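Local coordinates for peptidoglycan synthetase penicillin-binding protein 3 (Bifidobacterium adolescentis, PDB 4YE5), which probably binds penicillin as a membrane-anchored transpeptidase-family protein, consistent with a part in cross-linking peptidoglycan, at residues T227-V230 with L231-E235; F545-K549 with Y550-A554. All coordinates share one frame; numbering follows the deposited sequence. Where two conformers were deposited one is given.

Contact 1 of 2, residues T227-V230 with L231-E235; sequences TEKV and LSDSE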
loop_
_atom_site.group_PDB
_atom_site.type_symbol
_atom_site.label_atom_id
_atom_site.label_comp_id
_atom_site.label_asym_id
_atom_site.label_seq_id
_atom_site.Cartn_x
_atom_site.Cartn_y
_atom_site.Cartn_z
ATOM N N THR A 227 5.104 -13.613 3.657
ATOM C CA THR A 227 5.888 -13.116 2.541
ATOM C C THR A 227 7.113 -12.341 3.056
ATOM O O THR A 227 8.220 -12.498 2.530
ATOM C CB THR A 227 5.028 -12.228 1.623
ATOM O OG1 THR A 227 3.930 -13.008 1.121
ATOM C CG2 THR A 227 5.860 -11.723 0.457
ATOM N N GLU A 228 6.914 -11.529 4.094
ATOM C CA GLU A 228 8.037 -10.810 4.705
ATOM C C GLU A 228 9.039 -11.784 5.326
ATOM O O GLU A 228 10.252 -11.585 5.232
ATOM C CB GLU A 228 7.544 -9.781 5.737
ATOM C CG GLU A 228 6.858 -8.589 5.063
ATOM C CD GLU A 228 6.326 -7.544 6.047
ATOM O OE1 GLU A 228 6.554 -7.691 7.257
ATOM O OE2 GLU A 228 5.711 -6.560 5.580
ATOM N N LYS A 229 8.521 -12.847 5.928
ATOM C CA LYS A 229 9.356 -13.905 6.491
ATOM C C LYS A 229 10.184 -14.621 5.390
ATOM O O LYS A 229 11.380 -14.888 5.557
ATOM C CB LYS A 229 8.478 -14.918 7.244
ATOM C CG LYS A 229 9.275 -16.019 7.972
ATOM C CD LYS A 229 10.081 -15.429 9.126
ATOM C CE LYS A 229 10.931 -16.495 9.826
ATOM N NZ LYS A 229 11.746 -15.874 10.902
ATOM N N VAL A 230 9.550 -14.922 4.263
ATOM C CA VAL A 230 10.274 -15.533 3.150
ATOM C C VAL A 230 11.372 -14.600 2.650
ATOM O O VAL A 230 12.493 -15.024 2.366
ATOM C CB VAL A 230 9.333 -15.887 1.986
ATOM C CG1 VAL A 230 10.133 -16.186 0.722
ATOM C CG2 VAL A 230 8.464 -17.083 2.380
ATOM N N LEU A 231 11.067 -13.314 2.554
ATOM C CA LEU A 231 12.099 -12.371 2.112
ATOM C C LEU A 231 13.251 -12.268 3.118
ATOM O O LEU A 231 14.415 -12.130 2.722
ATOM C CB LEU A 231 11.506 -10.984 1.837
ATOM C CG LEU A 231 10.567 -10.915 0.630
ATOM C CD1 LEU A 231 9.953 -9.543 0.589
ATOM C CD2 LEU A 231 11.324 -11.249 -0.685
ATOM N N SER A 232 12.921 -12.321 4.405
ATOM C CA SER A 232 13.944 -12.264 5.449
ATOM C C SER A 232 14.820 -13.519 5.405
ATOM O O SER A 232 16.038 -13.431 5.417
ATOM C CB SER A 232 13.297 -12.082 6.828
ATOM O OG SER A 232 14.205 -12.373 7.874
ATOM N N ASP A 233 14.184 -14.684 5.324
ATOM C CA ASP A 233 14.910 -15.947 5.245
ATOM C C ASP A 233 15.755 -15.978 3.962
ATOM O O ASP A 233 16.879 -16.487 3.965
ATOM C CB ASP A 233 13.955 -17.154 5.268
ATOM C CG ASP A 233 13.341 -17.411 6.651
ATOM O OD1 ASP A 233 13.926 -16.987 7.678
ATOM O OD2 ASP A 233 12.266 -18.058 6.711
ATOM N N SER A 234 15.222 -15.423 2.874
ATOM C CA SER A 234 15.960 -15.370 1.614
ATOM C C SER A 234 17.179 -14.446 1.688
ATOM O O SER A 234 18.191 -14.672 1.005
ATOM C CB SER A 234 15.056 -14.932 0.465
ATOM O OG SER A 234 13.958 -15.827 0.353
ATOM N N GLU A 235 17.089 -13.395 2.492
ATOM C CA GLU A 235 18.255 -12.541 2.727
ATOM C C GLU A 235 19.357 -13.327 3.482
ATOM O O GLU A 235 20.557 -13.186 3.203
ATOM C CB GLU A 235 17.847 -11.275 3.494
ATOM C CG GLU A 235 18.948 -10.217 3.608
ATOM C CD GLU A 235 18.438 -8.906 4.208
ATOM O OE1 GLU A 235 17.719 -8.163 3.503
ATOM O OE2 GLU A 235 18.750 -8.622 5.386
HETATM O O HOH W 1 13.960 -14.648 9.163
#
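Val230 and Ser234, like the three pairs before them, are joined four residues apart by the backbone bonds of one unbroken alpha-helix, Leu231 N to Thr227 O, Ser232 N to Glu228 O, Asp233 N to Lys229 O and Ser234 N to Val230 O, the third of them nearly straight at 170°. The carbonyl of Val230 carries a second bond. Ser234 OG folds back over its own turn and gives its proton to Val230 O at 2.6 Å, from above the carbonyl plane and from the face opposite to Ser234 N. A chi1 of -58° sets the hydroxyl beside its own backbone N, within reach of that oxygen. On the polar flank Lys229 bends at chi2 (67°), which carries its chain across the Asp233 carboxylate. Its CE lies 3.7 Å from both Asp233 OD1 and Asp233 OD2, yet Lys229 NZ stays 4.0 Å from Asp233 OD1, too far for a salt bridge. A water spans the gap: it accepts from Lys229 NZ at 3.1 Å and donates to Asp233 OD1 at 2.8 Å. Ser234, on the side packed against helix 535-549, thus buries its hydroxyl with an intrahelical partner, whereas the opposite charges of Lys229 and Asp233 probably attract each other at modest strength, with the water joining them on the helix's more exposed flank.

Contact 2 of 2, residues F545-K549 with Y550-A554; sequences FLMQK and YEVPA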
loop_
_atom_site.group_PDB
_atom_site.type_symbol
_atom_site.label_atom_id
_atom_site.label_comp_id
_atom_site.label_asym_id
_atom_site.label_seq_id
_atom_site.Cartn_x
_atom_site.Cartn_y
_atom_site.Cartn_z
ATOM N N PHE A 545 3.063 -21.873 0.361
ATOM C CA PHE A 545 2.271 -21.407 1.505
ATOM C C PHE A 545 0.824 -21.091 1.092
ATOM O O PHE A 545 -0.101 -21.430 1.805
ATOM C CB PHE A 545 2.925 -20.163 2.123
ATOM C CG PHE A 545 2.086 -19.488 3.184
ATOM C CD1 PHE A 545 2.020 -20.006 4.476
ATOM C CD2 PHE A 545 1.392 -18.328 2.898
ATOM C CE1 PHE A 545 1.248 -19.389 5.454
ATOM C CE2 PHE A 545 0.625 -17.694 3.870
ATOM C CZ PHE A 545 0.552 -18.227 5.147
ATOM N N LEU A 546 0.648 -20.426 -0.054
ATOM C CA LEU A 546 -0.687 -20.012 -0.517
ATOM C C LEU A 546 -1.605 -21.171 -0.878
ATOM O O LEU A 546 -2.800 -21.127 -0.595
ATOM C CB LEU A 546 -0.586 -19.084 -1.720
ATOM C CG LEU A 546 -0.017 -17.686 -1.489
ATOM C CD1 LEU A 546 0.280 -17.020 -2.840
ATOM C CD2 LEU A 546 -0.983 -16.825 -0.650
HETATM N N MSE A 547 -1.060 -22.203 -1.518
HETATM C CA MSE A 547 -1.869 -23.374 -1.850
HETATM C C MSE A 547 -2.326 -24.079 -0.573
HETATM O O MSE A 547 -3.432 -24.589 -0.518
HETATM C CB MSE A 547 -1.100 -24.374 -2.745
HETATM C CG MSE A 547 -0.539 -23.809 -4.028
HETATM SE SE MSE A 547 -1.906 -23.239 -5.291
HETATM C CE MSE A 547 -1.900 -21.345 -4.930
ATOM N N GLN A 548 -1.466 -24.127 0.438
ATOM C CA GLN A 548 -1.825 -24.768 1.717
ATOM C C GLN A 548 -2.817 -23.909 2.498
ATOM O O GLN A 548 -3.810 -24.412 3.004
ATOM C CB GLN A 548 -0.567 -25.025 2.573
ATOM C CG GLN A 548 -0.827 -25.298 4.085
ATOM C CD GLN A 548 -1.024 -26.777 4.409
ATOM O OE1 GLN A 548 -0.705 -27.648 3.598
ATOM N NE2 GLN A 548 -1.546 -27.063 5.604
ATOM N N LYS A 549 -2.547 -22.602 2.591
ATOM C CA LYS A 549 -3.434 -21.712 3.342
ATOM C C LYS A 549 -4.847 -21.715 2.783
ATOM O O LYS A 549 -5.806 -21.820 3.527
ATOM C CB LYS A 549 -2.920 -20.268 3.370
ATOM C CG LYS A 549 -3.836 -19.300 4.165
ATOM C CD LYS A 549 -3.228 -17.869 4.169
ATOM C CE LYS A 549 -4.233 -16.834 4.675
ATOM N NZ LYS A 549 -4.647 -17.196 6.049
ATOM N N TYR A 550 -4.977 -21.585 1.473
ATOM C CA TYR A 550 -6.316 -21.495 0.886
ATOM C C TYR A 550 -6.853 -22.845 0.441
ATOM O O TYR A 550 -7.924 -22.924 -0.171
ATOM C CB TYR A 550 -6.335 -20.467 -0.256
ATOM C CG TYR A 550 -6.048 -19.076 0.263
ATOM C CD1 TYR A 550 -7.037 -18.341 0.924
ATOM C CD2 TYR A 550 -4.781 -18.520 0.158
ATOM C CE1 TYR A 550 -6.775 -17.073 1.433
ATOM C CE2 TYR A 550 -4.513 -17.242 0.654
ATOM C CZ TYR A 550 -5.509 -16.526 1.290
ATOM O OH TYR A 550 -5.237 -15.258 1.789
ATOM N N GLU A 551 -6.122 -23.910 0.779
ATOM C CA GLU A 551 -6.576 -25.270 0.483
ATOM C C GLU A 551 -6.947 -25.415 -0.991
ATOM O O GLU A 551 -8.032 -25.890 -1.329
ATOM C CB GLU A 551 -7.767 -25.647 1.388
ATOM C CG GLU A 551 -7.458 -25.464 2.882
ATOM C CD GLU A 551 -8.585 -25.931 3.799
ATOM O OE1 GLU A 551 -9.323 -25.061 4.312
ATOM O OE2 GLU A 551 -8.730 -27.162 4.013
ATOM N N VAL A 552 -6.047 -24.977 -1.865
ATOM C CA VAL A 552 -6.304 -24.994 -3.304
ATOM C C VAL A 552 -6.230 -26.442 -3.803
ATOM O O VAL A 552 -5.276 -27.154 -3.493
ATOM C CB VAL A 552 -5.282 -24.098 -4.054
ATOM C CG1 VAL A 552 -5.598 -24.047 -5.563
ATOM C CG2 VAL A 552 -5.270 -22.666 -3.443
ATOM N N PRO A 553 -7.242 -26.888 -4.568
ATOM C CA PRO A 553 -7.174 -28.249 -5.103
ATOM C C PRO A 553 -5.951 -28.447 -5.998
ATOM O O PRO A 553 -5.613 -27.544 -6.768
ATOM C CB PRO A 553 -8.460 -28.369 -5.938
ATOM C CG PRO A 553 -9.376 -27.329 -5.403
ATOM C CD PRO A 553 -8.471 -26.190 -4.992
ATOM N N ALA A 554 -5.302 -29.605 -5.883
ATOM C CA ALA A 554 -4.145 -29.947 -6.704
ATOM C C ALA A 554 -4.448 -29.858 -8.203
ATOM O O ALA A 554 -5.580 -30.062 -8.632
ATOM C CB ALA A 554 -3.644 -31.338 -6.338
HETATM O O HOH W 2 -8.396 -22.348 3.705
#
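Lys549 swings its CG away from its own backbone N (chi1 -180°) and runs extended as far as CE, while Tyr550 CG lies beside its own backbone N, opposite the carbonyl carbon (chi1 -64°), which lays the ring alongside in the same direction. The aliphatic chain therefore travels over one ring face: Lys549 CG stands 4.2 Å from the centroid of the Tyr550 ring, only 12° off the normal, in a CH-pi contact. Further out, Lys549 CE comes to 3.4 Å from Tyr550 OH. Leu546 meets the same ring at its edge, CD2 lying in the ring plane at 3.8 Å from Tyr550 CE2. Beneath these side chains the helix ends in a Schellman motif. Tyr550 N still makes a helical bond to Leu546 O, but Glu551, the C-prime residue, takes a positive phi, and the chain turns so that Val552 N reaches Met547 O at 3.0 Å; the companion bond from Glu551 N to Gln548 O is weak. That turn points Val552 back at the helix, where its CB sits 3.7 Å from the selenium of selenomethionine Met547 and its CG2 rests near Met547 CE. A water donates to both Lys549 O and Glu551 OE1, tying the last helical carbonyl to the exposed Glu551. Helix 535-549 finishes here between two elements: Leu546, Lys549 and Tyr550 lean on Val223 of helix 221-238, while Phe517, at the start of strand 517-524, touches Leu546 and Met547 and meets the Tyr550 ring with the two planes inclined.

Contact 1 comes first along the chain, in the middle of helix 221-238; contact 2 follows some 300 residues later, where helix 535-549 gives way to a loop. Their centres are 20 Å apart and their nearest atoms about 6 Å, without touching. The two helices nevertheless pack on each other: Thr227, Val230 and Ser234 meet Val538 and Ile542, while the end holding contact 2 reaches Val223. Both also lie against the five-stranded antiparallel sheet, contact 1 on strands 242-249 and 255-260 and contact 2 on strand 517-524. This packing of helix 221-238 and the much later helix 535-549 on one sheet is consistent with the penicillin-binding transpeptidase fold, joining distant parts of the sequence.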